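PDB 4Z7X: MdbA from Actinomyces oris, which is a thiol-disulfide oxidoreductase that probably forms disulfide bonds in exported proteins, in a pathway linked to sortase-mediated pilus assembly. Local coordinates for residues V35-W41 and W180-G184; P57-F63 and T196-K202; Y62-S66 and H127-F131; L76-I81 and Q212-T218. All coordinates share one frame. Where two conformers were deposited one is given. Numbering follows the deposited sequence.

In the fold
The four contacts join parts of a thioredoxin fold: one pairs two strands of the sheet, the others bring loops and helices together around it. Contacts 2 and 3 share Y62 and F63, their centres 14 Å apart: strand 58-63 pairs with strand 198-201, then runs into an aromatic cluster against helix 123-140. Contact 1 touches that cluster through W41, whose CH2 lies 3.7 Å from Y65 OH and 3.9 Å from F63 CZ; the W41 side chain is also about 4 Å from the bound 3CX. Contact 4 meets contact 2 where I81 CD1 packs 3.8 Å from I61 CD1, its centre 25 Å from that of contact 1. T196 and F131 touch the C67/C70 CxxC pair, the likely redox site.

Contact 1. Residues V35-W41 and W180-G184; sequences VLSDASW and WVKLG
The loop V35-W41, which leads into strand 41-43, packs on one turn of helix 178-190. Its backbone makes a type I beta turn from L36 to A39, with A39 N bonded to L36 O at 3.0 Å. A39 then takes a left-handed conformation (79/-1), and L36 N reaches S40 O at 2.8 Å. D38 OD1 accepts from S40 N at 3.1 Å, an Asx turn, and also from S40 OG at 2.7 Å. Along the helix, W180 comes first. Its t rotamer carries the indole to the loop, where NE1 donates to A39 O at 2.9 Å and 171°, almost linear. V35 CG2 lies 3.9 Å from W180 CE2, and W41 CZ3 meets W180 CZ2 at 3.6 Å; these two six-membered rings are oblique, centroids 5.7 Å apart and planes at 62°. One turn on, L183 (t, p) sets CD2 3.5 Å from S37 O, while its CG is 3.9 Å from A39 CB. G184 gives the nearest CA pair, its CA 5.0 Å from A39 CA, and A39 CB sits 3.5 Å from G184 CA. The result is a loop-on-helix contact with a single indole hydrogen bond inside an apolar interface. W180 also packs on M109, M112 and L116 of helix 103-118 and P96 of strand 91-96, while W41 pairs its backbone with L94 of that strand.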
loop_
_atom_site.group_PDB
_atom_site.type_symbol
_atom_site.label_atom_id
_atom_site.label_comp_id
_atom_site.label_asym_id
_atom_site.label_seq_id
_atom_site.Cartn_x
_atom_site.Cartn_y
_atom_site.Cartn_z
ATOM N N VAL A 35 -8.392 -2.889 7.610
ATOM C CA VAL A 35 -6.981 -3.061 7.927
ATOM C C VAL A 35 -6.787 -4.132 8.994
ATOM O O VAL A 35 -7.533 -4.250 9.953
ATOM C CB VAL A 35 -6.316 -1.693 8.282
ATOM C CG1 VAL A 35 -5.067 -1.856 9.128
ATOM C CG2 VAL A 35 -5.982 -0.942 6.959
ATOM N N LEU A 36 -5.717 -4.876 8.826
ATOM C CA LEU A 36 -5.363 -5.974 9.706
ATOM C C LEU A 36 -4.595 -5.493 10.936
ATOM O O LEU A 36 -4.209 -4.326 11.038
ATOM C CB LEU A 36 -4.570 -6.999 8.925
ATOM C CG LEU A 36 -5.277 -7.659 7.761
ATOM C CD1 LEU A 36 -4.340 -8.592 7.070
ATOM C CD2 LEU A 36 -6.494 -8.424 8.202
ATOM N N SER A 37 -4.338 -6.421 11.858
ATOM C CA SER A 37 -3.760 -6.087 13.147
ATOM C C SER A 37 -2.317 -5.606 13.041
ATOM O O SER A 37 -1.777 -5.042 13.993
ATOM C CB SER A 37 -3.836 -7.294 14.084
ATOM O OG SER A 37 -3.114 -8.391 13.567
ATOM N N ASP A 38 -1.697 -5.833 11.869
ATOM C CA ASP A 38 -0.323 -5.341 11.607
ATOM C C ASP A 38 -0.280 -4.113 10.718
ATOM O O ASP A 38 0.766 -3.765 10.201
ATOM C CB ASP A 38 0.573 -6.440 11.054
ATOM C CG ASP A 38 0.197 -6.853 9.656
ATOM O OD1 ASP A 38 -0.909 -6.422 9.199
ATOM O OD2 ASP A 38 0.973 -7.632 9.032
ATOM N N ALA A 39 -1.421 -3.447 10.569
ATOM C CA ALA A 39 -1.588 -2.249 9.748
ATOM C C ALA A 39 -1.712 -2.485 8.236
ATOM O O ALA A 39 -1.917 -1.532 7.504
ATOM C CB ALA A 39 -0.524 -1.190 10.039
ATOM N N SER A 40 -1.633 -3.746 7.798
ATOM C CA SER A 40 -1.653 -4.026 6.370
ATOM C C SER A 40 -3.097 -4.100 5.864
ATOM O O SER A 40 -4.069 -4.257 6.641
ATOM C CB SER A 40 -0.921 -5.346 6.023
ATOM O OG SER A 40 -1.518 -6.507 6.613
ATOM N N TRP A 41 -3.237 -4.041 4.544
ATOM C CA TRP A 41 -4.489 -4.376 3.895
ATOM C C TRP A 41 -4.211 -5.220 2.683
ATOM O O TRP A 41 -3.101 -5.188 2.150
ATOM C CB TRP A 41 -5.335 -3.165 3.570
ATOM C CG TRP A 41 -4.927 -2.307 2.460
ATOM C CD1 TRP A 41 -5.488 -2.306 1.226
ATOM C CD2 TRP A 41 -3.961 -1.223 2.460
ATOM N NE1 TRP A 41 -4.947 -1.308 0.465
ATOM C CE2 TRP A 41 -4.002 -0.640 1.192
ATOM C CE3 TRP A 41 -3.038 -0.736 3.386
ATOM C CZ2 TRP A 41 -3.198 0.443 0.845
ATOM C CZ3 TRP A 41 -2.225 0.332 3.042
ATOM C CH2 TRP A 41 -2.318 0.914 1.788
ATOM N N TRP A 180 -3.339 4.394 12.989
ATOM C CA TRP A 180 -2.922 3.489 11.915
ATOM C C TRP A 180 -1.463 3.728 11.554
ATOM O O TRP A 180 -0.696 2.796 11.354
ATOM C CB TRP A 180 -3.791 3.728 10.678
ATOM C CG TRP A 180 -3.538 2.804 9.530
ATOM C CD1 TRP A 180 -3.084 1.537 9.581
ATOM C CD2 TRP A 180 -3.732 3.107 8.155
ATOM N NE1 TRP A 180 -3.006 0.999 8.308
ATOM C CE2 TRP A 180 -3.418 1.949 7.417
ATOM C CE3 TRP A 180 -4.189 4.227 7.471
ATOM C CZ2 TRP A 180 -3.482 1.902 6.037
ATOM C CZ3 TRP A 180 -4.246 4.183 6.093
ATOM C CH2 TRP A 180 -3.930 3.030 5.394
ATOM N N VAL A 181 -1.083 4.992 11.446
ATOM C CA VAL A 181 0.310 5.368 11.173
ATOM C C VAL A 181 1.225 4.778 12.264
ATOM O O VAL A 181 2.231 4.129 11.977
ATOM C CB VAL A 181 0.451 6.897 11.099
ATOM C CG1 VAL A 181 1.886 7.320 10.925
ATOM C CG2 VAL A 181 -0.435 7.470 10.000
ATOM N N LYS A 182 0.829 4.959 13.530
ATOM C CA LYS A 182 1.610 4.432 14.629
ATOM C C LYS A 182 1.731 2.881 14.537
ATOM O O LYS A 182 2.803 2.309 14.775
ATOM C CB LYS A 182 1.008 4.900 15.973
ATOM C CG LYS A 182 1.272 6.385 16.236
ATOM C CD LYS A 182 0.814 6.939 17.601
ATOM C CE LYS A 182 -0.535 7.675 17.578
ATOM N NZ LYS A 182 -0.467 9.148 17.290
ATOM N N LEU A 183 0.652 2.213 14.186
ATOM C CA LEU A 183 0.656 0.751 14.128
ATOM C C LEU A 183 1.578 0.262 13.011
ATOM O O LEU A 183 2.281 -0.750 13.169
ATOM C CB LEU A 183 -0.763 0.218 13.916
ATOM C CG LEU A 183 -0.933 -1.286 13.915
ATOM C CD1 LEU A 183 -0.565 -1.916 15.258
ATOM C CD2 LEU A 183 -2.390 -1.623 13.609
ATOM N N GLY A 184 1.564 0.951 11.881
ATOM C CA GLY A 184 2.424 0.491 10.769
ATOM C C GLY A 184 3.889 0.585 11.161
ATOM O O GLY A 184 4.693 -0.263 10.838
#

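Contact 2. Residues P57-F63 and T196-K202; sequences PVLDIYF and TPTVFFK
This is antiparallel strand pairing within the central sheet of the thioredoxin fold, joining strand 58-63 to strand 198-201. Their axes approach to 4.7 Å at 172°. D60/F200 and Y62/T198 are hydrogen-bonded pairs: D60 N to F200 O is 2.8 Å, F200 N to D60 O 3.0 Å, Y62 N to T198 O 2.9 Å and T198 N to Y62 O 3.1 Å. L59/F201 and I61/V199 are the non-hydrogen-bonded pairs between and beside them, with CA-CA distances of 4.6 and 4.8 Å. K202 N to V58 O, 3.0 Å, closes one end. At the other, a cis peptide precedes P197, whose CA comes 3.1 Å from Y62 O. Alternation puts L59, I61, V199 and F201 on one face, where L59 CD1 touches V199 CG1 at 3.8 Å. D60, Y62, T198 and F200 occupy the other, Y62 CE1 lying 3.9 Å from F200 CE2. The cis-proline loop is a thioredoxin-family hallmark; here T196 touches C67 and C70. Strand 91-96 flanks strand 58-63 in parallel, strand 204-205 borders strand 198-201, and I61 packs on helix 68-86.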
loop_
_atom_site.group_PDB
_atom_site.type_symbol
_atom_site.label_atom_id
_atom_site.label_comp_id
_atom_site.label_asym_id
_atom_site.label_seq_id
_atom_site.Cartn_x
_atom_site.Cartn_y
_atom_site.Cartn_z
ATOM N N PRO A 57 -0.408 -17.135 -3.788
ATOM C CA PRO A 57 0.479 -16.897 -2.674
ATOM C C PRO A 57 0.609 -15.421 -2.357
ATOM O O PRO A 57 0.386 -14.568 -3.215
ATOM C CB PRO A 57 1.834 -17.390 -3.205
ATOM C CG PRO A 57 1.555 -18.168 -4.387
ATOM C CD PRO A 57 0.377 -17.511 -4.988
ATOM N N VAL A 58 1.010 -15.142 -1.142
ATOM C CA VAL A 58 1.108 -13.793 -0.635
ATOM C C VAL A 58 2.342 -13.057 -1.109
ATOM O O VAL A 58 3.469 -13.498 -0.861
ATOM C CB VAL A 58 1.007 -13.768 0.910
ATOM C CG1 VAL A 58 1.093 -12.339 1.405
ATOM C CG2 VAL A 58 -0.314 -14.388 1.352
ATOM N N LEU A 59 2.114 -11.875 -1.695
ATOM C CA LEU A 59 3.190 -10.908 -1.995
ATOM C C LEU A 59 3.019 -9.723 -1.038
ATOM O O LEU A 59 2.020 -8.982 -1.126
ATOM C CB LEU A 59 3.105 -10.405 -3.428
ATOM C CG LEU A 59 4.182 -9.442 -3.886
ATOM C CD1 LEU A 59 5.529 -10.138 -4.030
ATOM C CD2 LEU A 59 3.729 -8.803 -5.203
ATOM N N ASP A 60 3.966 -9.588 -0.105
ATOM C CA ASP A 60 3.922 -8.543 0.915
ATOM C C ASP A 60 4.834 -7.421 0.444
ATOM O O ASP A 60 6.010 -7.675 0.127
ATOM C CB ASP A 60 4.538 -9.070 2.229
ATOM C CG ASP A 60 3.655 -10.020 2.979
ATOM O OD1 ASP A 60 2.551 -9.608 3.325
ATOM O OD2 ASP A 60 4.075 -11.191 3.256
ATOM N N ILE A 61 4.339 -6.199 0.447
ATOM C CA ILE A 61 5.124 -5.024 0.155
ATOM C C ILE A 61 5.060 -4.037 1.341
ATOM O O ILE A 61 4.008 -3.529 1.666
ATOM C CB ILE A 61 4.664 -4.298 -1.133
ATOM C CG1 ILE A 61 4.662 -5.300 -2.334
ATOM C CG2 ILE A 61 5.588 -3.135 -1.418
ATOM C CD1 ILE A 61 4.112 -4.751 -3.617
ATOM N N TYR A 62 6.227 -3.825 1.939
ATOM C CA TYR A 62 6.425 -2.832 2.998
ATOM C C TYR A 62 6.926 -1.557 2.333
ATOM O O TYR A 62 7.935 -1.578 1.594
ATOM C CB TYR A 62 7.429 -3.309 4.066
ATOM C CG TYR A 62 6.921 -4.406 4.938
ATOM C CD1 TYR A 62 6.918 -5.741 4.525
ATOM C CD2 TYR A 62 6.451 -4.121 6.198
ATOM C CE1 TYR A 62 6.419 -6.737 5.359
ATOM C CE2 TYR A 62 5.988 -5.109 7.050
ATOM C CZ TYR A 62 5.965 -6.414 6.627
ATOM O OH TYR A 62 5.473 -7.417 7.454
ATOM N N PHE A 63 6.217 -0.463 2.580
ATOM C CA PHE A 63 6.476 0.788 1.858
ATOM C C PHE A 63 6.216 2.003 2.737
ATOM O O PHE A 63 5.570 1.917 3.785
ATOM C CB PHE A 63 5.575 0.852 0.630
ATOM C CG PHE A 63 4.139 1.127 0.957
ATOM C CD1 PHE A 63 3.255 0.118 1.294
ATOM C CD2 PHE A 63 3.716 2.432 1.073
ATOM C CE1 PHE A 63 1.956 0.439 1.642
ATOM C CE2 PHE A 63 2.430 2.755 1.407
ATOM C CZ PHE A 63 1.539 1.747 1.714
ATOM N N THR A 196 12.961 0.481 3.207
ATOM C CA THR A 196 11.814 0.392 2.296
ATOM C C THR A 196 12.256 0.601 0.822
ATOM O O THR A 196 13.222 1.298 0.554
ATOM C CB THR A 196 10.707 1.416 2.595
ATOM O OG1 THR A 196 11.270 2.728 2.640
ATOM C CG2 THR A 196 10.054 1.127 3.918
ATOM N N PRO A 197 11.600 -0.050 -0.128
ATOM C CA PRO A 197 10.657 -1.133 0.132
ATOM C C PRO A 197 11.330 -2.393 0.674
ATOM O O PRO A 197 12.527 -2.570 0.514
ATOM C CB PRO A 197 10.065 -1.405 -1.253
ATOM C CG PRO A 197 11.125 -1.013 -2.197
ATOM C CD PRO A 197 11.894 0.103 -1.576
ATOM N N THR A 198 10.534 -3.254 1.328
ATOM C CA THR A 198 10.935 -4.613 1.643
ATOM C C THR A 198 9.830 -5.486 1.078
ATOM O O THR A 198 8.647 -5.196 1.296
ATOM C CB THR A 198 11.133 -4.873 3.163
ATOM O OG1 THR A 198 12.218 -4.081 3.659
ATOM C CG2 THR A 198 11.439 -6.329 3.385
ATOM N N VAL A 199 10.204 -6.528 0.358
ATOM C CA VAL A 199 9.231 -7.406 -0.309
ATOM C C VAL A 199 9.454 -8.862 0.107
ATOM O O VAL A 199 10.588 -9.359 0.153
ATOM C CB VAL A 199 9.374 -7.233 -1.853
ATOM C CG1 VAL A 199 8.436 -8.142 -2.616
ATOM C CG2 VAL A 199 9.090 -5.777 -2.263
ATOM N N PHE A 200 8.344 -9.552 0.395
ATOM C CA PHE A 200 8.351 -10.987 0.640
ATOM C C PHE A 200 7.374 -11.646 -0.314
ATOM O O PHE A 200 6.333 -11.059 -0.672
ATOM C CB PHE A 200 7.933 -11.264 2.076
ATOM C CG PHE A 200 8.861 -10.714 3.097
ATOM C CD1 PHE A 200 9.900 -11.490 3.583
ATOM C CD2 PHE A 200 8.641 -9.449 3.641
ATOM C CE1 PHE A 200 10.764 -10.984 4.523
ATOM C CE2 PHE A 200 9.491 -8.931 4.598
ATOM C CZ PHE A 200 10.560 -9.708 5.046
ATOM N N PHE A 201 7.713 -12.853 -0.740
ATOM C CA PHE A 201 6.824 -13.675 -1.557
ATOM C C PHE A 201 6.802 -15.066 -0.991
ATOM O O PHE A 201 7.836 -15.680 -0.804
ATOM C CB PHE A 201 7.235 -13.685 -3.036
ATOM C CG PHE A 201 6.299 -14.501 -3.872
ATOM C CD1 PHE A 201 4.971 -14.163 -3.961
ATOM C CD2 PHE A 201 6.739 -15.633 -4.525
ATOM C CE1 PHE A 201 4.094 -14.931 -4.707
ATOM C CE2 PHE A 201 5.878 -16.396 -5.256
ATOM C CZ PHE A 201 4.554 -16.057 -5.341
ATOM N N LYS A 202 5.608 -15.539 -0.659
ATOM C CA LYS A 202 5.454 -16.784 0.099
ATOM C C LYS A 202 6.310 -16.802 1.372
ATOM O O LYS A 202 6.878 -17.842 1.744
ATOM C CB LYS A 202 5.799 -17.984 -0.761
ATOM C CG LYS A 202 4.945 -18.109 -1.993
ATOM C CD LYS A 202 5.458 -19.155 -2.971
ATOM C CE LYS A 202 5.040 -20.539 -2.539
ATOM N NZ LYS A 202 5.407 -21.568 -3.534
#

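Contact 3. Residues Y62-S66 and H127-F131; sequences YFDYS and HNAAF
F63, in its p rotamer, presents one ring face to the edge of H127: CZ lies 3.6 Å from H127 CE1, with centroids 4.9 Å apart and planes at 81°, a T-shaped pair. An Asx turn, S66 N donating to D64 OD1 at 2.9 Å, bends the chain at Y65; D64 OD1 is also hydrogen-bonded to T105 OG1. The t rotamer of H127, on H127-F131 of helix 123-140, and the m rotamer of Y65 bring Y65 OH and H127 ND1 to 2.8 Å in a hydrogen bond. F131, with chi1 off the wells at -94°, receives Y65 over one face, F131 CE2 to Y65 CD1 being 3.7 Å, and approaches F63 CD2 with its CZ at 3.8 Å. The closest CA pair is Y65-F131, 6.4 Å. Water 1 links the backbones, donating to Y65 O (2.8 Å) and A130 O (3.0 Å). Four rings thus form an aromatic cluster beside the CxxC, the probable redox site, since F63 and F131 both touch C70 of helix 68-86. The cluster joins helix 123-140 to strand 58-63 and the loop after it, while Y65 and H127 reach M112 of helix 103-118.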
loop_
_atom_site.group_PDB
_atom_site.type_symbol
_atom_site.label_atom_id
_atom_site.label_comp_id
_atom_site.label_asym_id
_atom_site.label_seq_id
_atom_site.Cartn_x
_atom_site.Cartn_y
_atom_site.Cartn_z
ATOM N N TYR A 62 6.227 -3.825 1.939
ATOM C CA TYR A 62 6.425 -2.832 2.998
ATOM C C TYR A 62 6.926 -1.557 2.333
ATOM O O TYR A 62 7.935 -1.578 1.594
ATOM C CB TYR A 62 7.429 -3.309 4.066
ATOM C CG TYR A 62 6.921 -4.406 4.938
ATOM C CD1 TYR A 62 6.918 -5.741 4.525
ATOM C CD2 TYR A 62 6.451 -4.121 6.198
ATOM C CE1 TYR A 62 6.419 -6.737 5.359
ATOM C CE2 TYR A 62 5.988 -5.109 7.050
ATOM C CZ TYR A 62 5.965 -6.414 6.627
ATOM O OH TYR A 62 5.473 -7.417 7.454
ATOM N N PHE A 63 6.217 -0.463 2.580
ATOM C CA PHE A 63 6.476 0.788 1.858
ATOM C C PHE A 63 6.216 2.003 2.737
ATOM O O PHE A 63 5.570 1.917 3.785
ATOM C CB PHE A 63 5.575 0.852 0.630
ATOM C CG PHE A 63 4.139 1.127 0.957
ATOM C CD1 PHE A 63 3.255 0.118 1.294
ATOM C CD2 PHE A 63 3.716 2.432 1.073
ATOM C CE1 PHE A 63 1.956 0.439 1.642
ATOM C CE2 PHE A 63 2.430 2.755 1.407
ATOM C CZ PHE A 63 1.539 1.747 1.714
ATOM N N ASP A 64 6.795 3.125 2.309
ATOM C CA ASP A 64 6.535 4.463 2.864
ATOM C C ASP A 64 6.180 5.375 1.679
ATOM O O ASP A 64 6.936 5.442 0.705
ATOM C CB ASP A 64 7.804 4.969 3.583
ATOM C CG ASP A 64 7.617 6.299 4.303
ATOM O OD1 ASP A 64 6.720 7.057 3.929
ATOM O OD2 ASP A 64 8.418 6.611 5.222
ATOM N N TYR A 65 5.045 6.039 1.759
ATOM C CA TYR A 65 4.637 7.011 0.757
ATOM C C TYR A 65 5.651 8.116 0.465
ATOM O O TYR A 65 5.587 8.735 -0.598
ATOM C CB TYR A 65 3.268 7.644 1.081
ATOM C CG TYR A 65 2.077 6.713 0.881
ATOM C CD1 TYR A 65 1.826 6.171 -0.360
ATOM C CD2 TYR A 65 1.266 6.331 1.935
ATOM C CE1 TYR A 65 0.767 5.330 -0.581
ATOM C CE2 TYR A 65 0.202 5.470 1.743
ATOM C CZ TYR A 65 -0.034 4.958 0.488
ATOM O OH TYR A 65 -1.058 4.089 0.306
ATOM N N SER A 66 6.551 8.374 1.403
ATOM C CA SER A 66 7.589 9.399 1.235
ATOM C C SER A 66 8.965 8.856 0.837
ATOM O O SER A 66 9.941 9.616 0.812
ATOM C CB SER A 66 7.744 10.214 2.514
ATOM O OG SER A 66 6.573 10.969 2.777
ATOM N N HIS A 127 -3.756 4.470 -4.240
ATOM C CA HIS A 127 -2.393 4.167 -3.801
ATOM C C HIS A 127 -1.389 4.532 -4.874
ATOM O O HIS A 127 -0.397 5.213 -4.633
ATOM C CB HIS A 127 -2.309 2.664 -3.487
ATOM C CG HIS A 127 -0.961 2.181 -3.078
ATOM N ND1 HIS A 127 -0.447 2.390 -1.825
ATOM C CD2 HIS A 127 -0.048 1.443 -3.746
ATOM C CE1 HIS A 127 0.734 1.822 -1.747
ATOM N NE2 HIS A 127 0.993 1.226 -2.900
ATOM N N ASN A 128 -1.656 4.051 -6.076
ATOM C CA ASN A 128 -0.817 4.409 -7.215
ATOM C C ASN A 128 -0.757 5.907 -7.453
ATOM O O ASN A 128 0.326 6.467 -7.758
ATOM C CB ASN A 128 -1.308 3.716 -8.482
ATOM C CG ASN A 128 -0.491 4.110 -9.683
ATOM O OD1 ASN A 128 0.644 3.642 -9.846
ATOM N ND2 ASN A 128 -1.024 4.984 -10.516
ATOM N N ALA A 129 -1.918 6.556 -7.406
ATOM C CA ALA A 129 -1.957 7.963 -7.697
ATOM C C ALA A 129 -1.184 8.795 -6.687
ATOM O O ALA A 129 -0.569 9.807 -7.050
ATOM C CB ALA A 129 -3.398 8.431 -7.848
ATOM N N ALA A 130 -1.203 8.384 -5.413
ATOM C CA ALA A 130 -0.492 9.123 -4.371
ATOM C C ALA A 130 0.999 8.983 -4.597
ATOM O O ALA A 130 1.740 9.933 -4.425
ATOM C CB ALA A 130 -0.854 8.591 -3.013
ATOM N N PHE A 131 1.443 7.798 -5.001
ATOM C CA PHE A 131 2.851 7.641 -5.349
ATOM C C PHE A 131 3.219 8.434 -6.600
ATOM O O PHE A 131 4.325 8.931 -6.703
ATOM C CB PHE A 131 3.227 6.176 -5.522
ATOM C CG PHE A 131 3.779 5.539 -4.274
ATOM C CD1 PHE A 131 4.882 6.086 -3.659
ATOM C CD2 PHE A 131 3.166 4.452 -3.655
ATOM C CE1 PHE A 131 5.431 5.514 -2.525
ATOM C CE2 PHE A 131 3.729 3.864 -2.540
ATOM C CZ PHE A 131 4.858 4.411 -1.962
HETATM O O HOH W 1 3.343 9.718 -1.925
#

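Contact 4. Residues L76-I81 and Q212-T218; sequences LHTQEI and QTPTSLT
A buried carboxylate from L76-I81 of helix 68-86 receives the start of another helix. E80, chi1 p and chi2 t, has its CA-to-CB bond directed toward Q212-T218: its OE1 accepts from L217 N at 2.9 Å, and its OE2 from T218 N at 2.7 Å and T218 OG1 at 2.6 Å. T215 holds the N-cap position but its side chain makes no capping bond, its OG1 being hydrogen-bonded to E219 instead; the type I turn T213-S216 leads into helix 216-222. H77 ND1 donates to E80 OE1 at 2.8 Å. The helix is kinked here, with E80 N bonded to water 2 at 3.0 Å; this water also lies 2.9 Å from L76 O and 2.8 Å from P214 O. The nearest CA atoms are H77-P214, 5.4 Å, and E80-T215, 6.3 Å. Two apolar contacts lie beside it: L76 CD1 to P214 CD is 3.9 Å and I81 CG1 to L217 CD1 3.8 Å. Both oxygens of E80 thus meet donors, and the carboxylate accepts from the L217 and T218 amides in the helix's first turn, its negative charge suiting the positive end of the helix dipole.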
loop_
_atom_site.group_PDB
_atom_site.type_symbol
_atom_site.label_atom_id
_atom_site.label_comp_id
_atom_site.label_asym_id
_atom_site.label_seq_id
_atom_site.Cartn_x
_atom_site.Cartn_y
_atom_site.Cartn_z
ATOM N N LEU A 76 7.268 1.108 -11.568
ATOM C CA LEU A 76 7.736 0.022 -12.389
ATOM C C LEU A 76 6.778 -1.167 -12.393
ATOM O O LEU A 76 6.618 -1.827 -13.402
ATOM C CB LEU A 76 9.120 -0.431 -11.904
ATOM C CG LEU A 76 9.842 -1.532 -12.669
ATOM C CD1 LEU A 76 10.028 -1.102 -14.121
ATOM C CD2 LEU A 76 11.178 -1.897 -12.014
ATOM N N HIS A 77 6.236 -1.480 -11.229
ATOM C CA HIS A 77 5.525 -2.746 -11.027
ATOM C C HIS A 77 4.014 -2.655 -10.975
ATOM O O HIS A 77 3.358 -3.691 -10.920
ATOM C CB HIS A 77 6.019 -3.455 -9.779
ATOM C CG HIS A 77 7.462 -3.838 -9.842
ATOM N ND1 HIS A 77 7.940 -4.809 -10.701
ATOM C CD2 HIS A 77 8.544 -3.356 -9.190
ATOM C CE1 HIS A 77 9.245 -4.921 -10.567
ATOM N NE2 HIS A 77 9.643 -4.048 -9.661
ATOM N N THR A 78 3.447 -1.444 -10.992
ATOM C CA THR A 78 1.982 -1.346 -10.835
ATOM C C THR A 78 1.210 -2.141 -11.878
ATOM O O THR A 78 0.229 -2.797 -11.555
ATOM C CB THR A 78 1.462 0.105 -10.726
ATOM O OG1 THR A 78 0.036 0.096 -10.560
ATOM C CG2 THR A 78 1.845 0.962 -11.956
ATOM N N GLN A 79 1.640 -2.078 -13.126
ATOM C CA GLN A 79 0.904 -2.760 -14.184
ATOM C C GLN A 79 0.896 -4.266 -13.935
ATOM O O GLN A 79 -0.168 -4.914 -14.000
ATOM C CB GLN A 79 1.521 -2.440 -15.532
ATOM C CG GLN A 79 0.706 -2.983 -16.661
ATOM C CD GLN A 79 -0.613 -2.246 -16.855
ATOM O OE1 GLN A 79 -0.826 -1.070 -16.433
ATOM N NE2 GLN A 79 -1.537 -2.942 -17.478
ATOM N N GLU A 80 2.049 -4.836 -13.614
ATOM C CA GLU A 80 2.100 -6.308 -13.431
ATOM C C GLU A 80 1.469 -6.755 -12.105
ATOM O O GLU A 80 0.928 -7.833 -12.019
ATOM C CB GLU A 80 3.518 -6.875 -13.573
ATOM C CG GLU A 80 4.503 -6.538 -12.472
ATOM C CD GLU A 80 5.764 -7.371 -12.570
ATOM O OE1 GLU A 80 6.817 -6.921 -12.058
ATOM O OE2 GLU A 80 5.719 -8.490 -13.161
ATOM N N ILE A 81 1.545 -5.919 -11.068
ATOM C CA ILE A 81 0.855 -6.264 -9.832
ATOM C C ILE A 81 -0.658 -6.321 -10.089
ATOM O O ILE A 81 -1.353 -7.244 -9.645
ATOM C CB ILE A 81 1.176 -5.270 -8.726
ATOM C CG1 ILE A 81 2.633 -5.482 -8.314
ATOM C CG2 ILE A 81 0.200 -5.416 -7.572
ATOM C CD1 ILE A 81 3.203 -4.486 -7.341
ATOM N N GLN A 212 14.247 -5.631 -11.744
ATOM C CA GLN A 212 14.573 -4.385 -12.428
ATOM C C GLN A 212 13.831 -4.209 -13.735
ATOM O O GLN A 212 14.070 -3.266 -14.465
ATOM C CB GLN A 212 16.089 -4.230 -12.554
ATOM C CG GLN A 212 16.748 -4.024 -11.191
ATOM C CD GLN A 212 18.241 -3.756 -11.293
ATOM O OE1 GLN A 212 18.712 -3.176 -12.272
ATOM N NE2 GLN A 212 18.995 -4.173 -10.278
ATOM N N THR A 213 12.857 -5.072 -13.979
ATOM C CA THR A 213 12.029 -4.962 -15.165
ATOM C C THR A 213 10.542 -4.979 -14.778
ATOM O O THR A 213 10.185 -5.397 -13.660
ATOM C CB THR A 213 12.311 -6.105 -16.165
ATOM O OG1 THR A 213 11.644 -7.307 -15.745
ATOM C CG2 THR A 213 13.806 -6.361 -16.316
ATOM N N PRO A 214 9.667 -4.528 -15.702
ATOM C CA PRO A 214 8.251 -4.469 -15.356
ATOM C C PRO A 214 7.564 -5.806 -15.349
ATOM O O PRO A 214 6.364 -5.872 -15.085
ATOM C CB PRO A 214 7.613 -3.593 -16.450
ATOM C CG PRO A 214 8.665 -3.270 -17.425
ATOM C CD PRO A 214 9.985 -3.777 -16.936
ATOM N N THR A 215 8.290 -6.862 -15.675
ATOM C CA THR A 215 7.747 -8.215 -15.615
ATOM C C THR A 215 8.463 -9.091 -14.596
ATOM O O THR A 215 8.217 -10.307 -14.532
ATOM C CB THR A 215 7.872 -8.909 -16.974
ATOM O OG1 THR A 215 9.239 -8.874 -17.401
ATOM C CG2 THR A 215 7.011 -8.218 -17.951
ATOM N N SER A 216 9.341 -8.491 -13.812
ATOM C CA SER A 216 10.147 -9.291 -12.885
ATOM C C SER A 216 9.352 -9.953 -11.754
ATOM O O SER A 216 9.688 -11.063 -11.373
ATOM C CB SER A 216 11.350 -8.515 -12.376
ATOM O OG SER A 216 10.975 -7.277 -11.836
ATOM N N LEU A 217 8.276 -9.337 -11.259
ATOM C CA LEU A 217 7.447 -10.003 -10.248
ATOM C C LEU A 217 6.705 -11.171 -10.894
ATOM O O LEU A 217 6.549 -12.228 -10.284
ATOM C CB LEU A 217 6.447 -9.054 -9.524
ATOM C CG LEU A 217 7.140 -8.054 -8.584
ATOM C CD1 LEU A 217 6.148 -6.973 -8.246
ATOM C CD2 LEU A 217 7.645 -8.737 -7.326
ATOM N N THR A 218 6.214 -10.977 -12.105
ATOM C CA THR A 218 5.529 -12.049 -12.824
ATOM C C THR A 218 6.421 -13.278 -13.014
ATOM O O THR A 218 6.003 -14.422 -12.760
ATOM C CB THR A 218 4.943 -11.516 -14.132
ATOM O OG1 THR A 218 4.067 -10.437 -13.831
ATOM C CG2 THR A 218 4.207 -12.575 -14.860
HETATM O O HOH W 2 4.686 -3.683 -14.403
#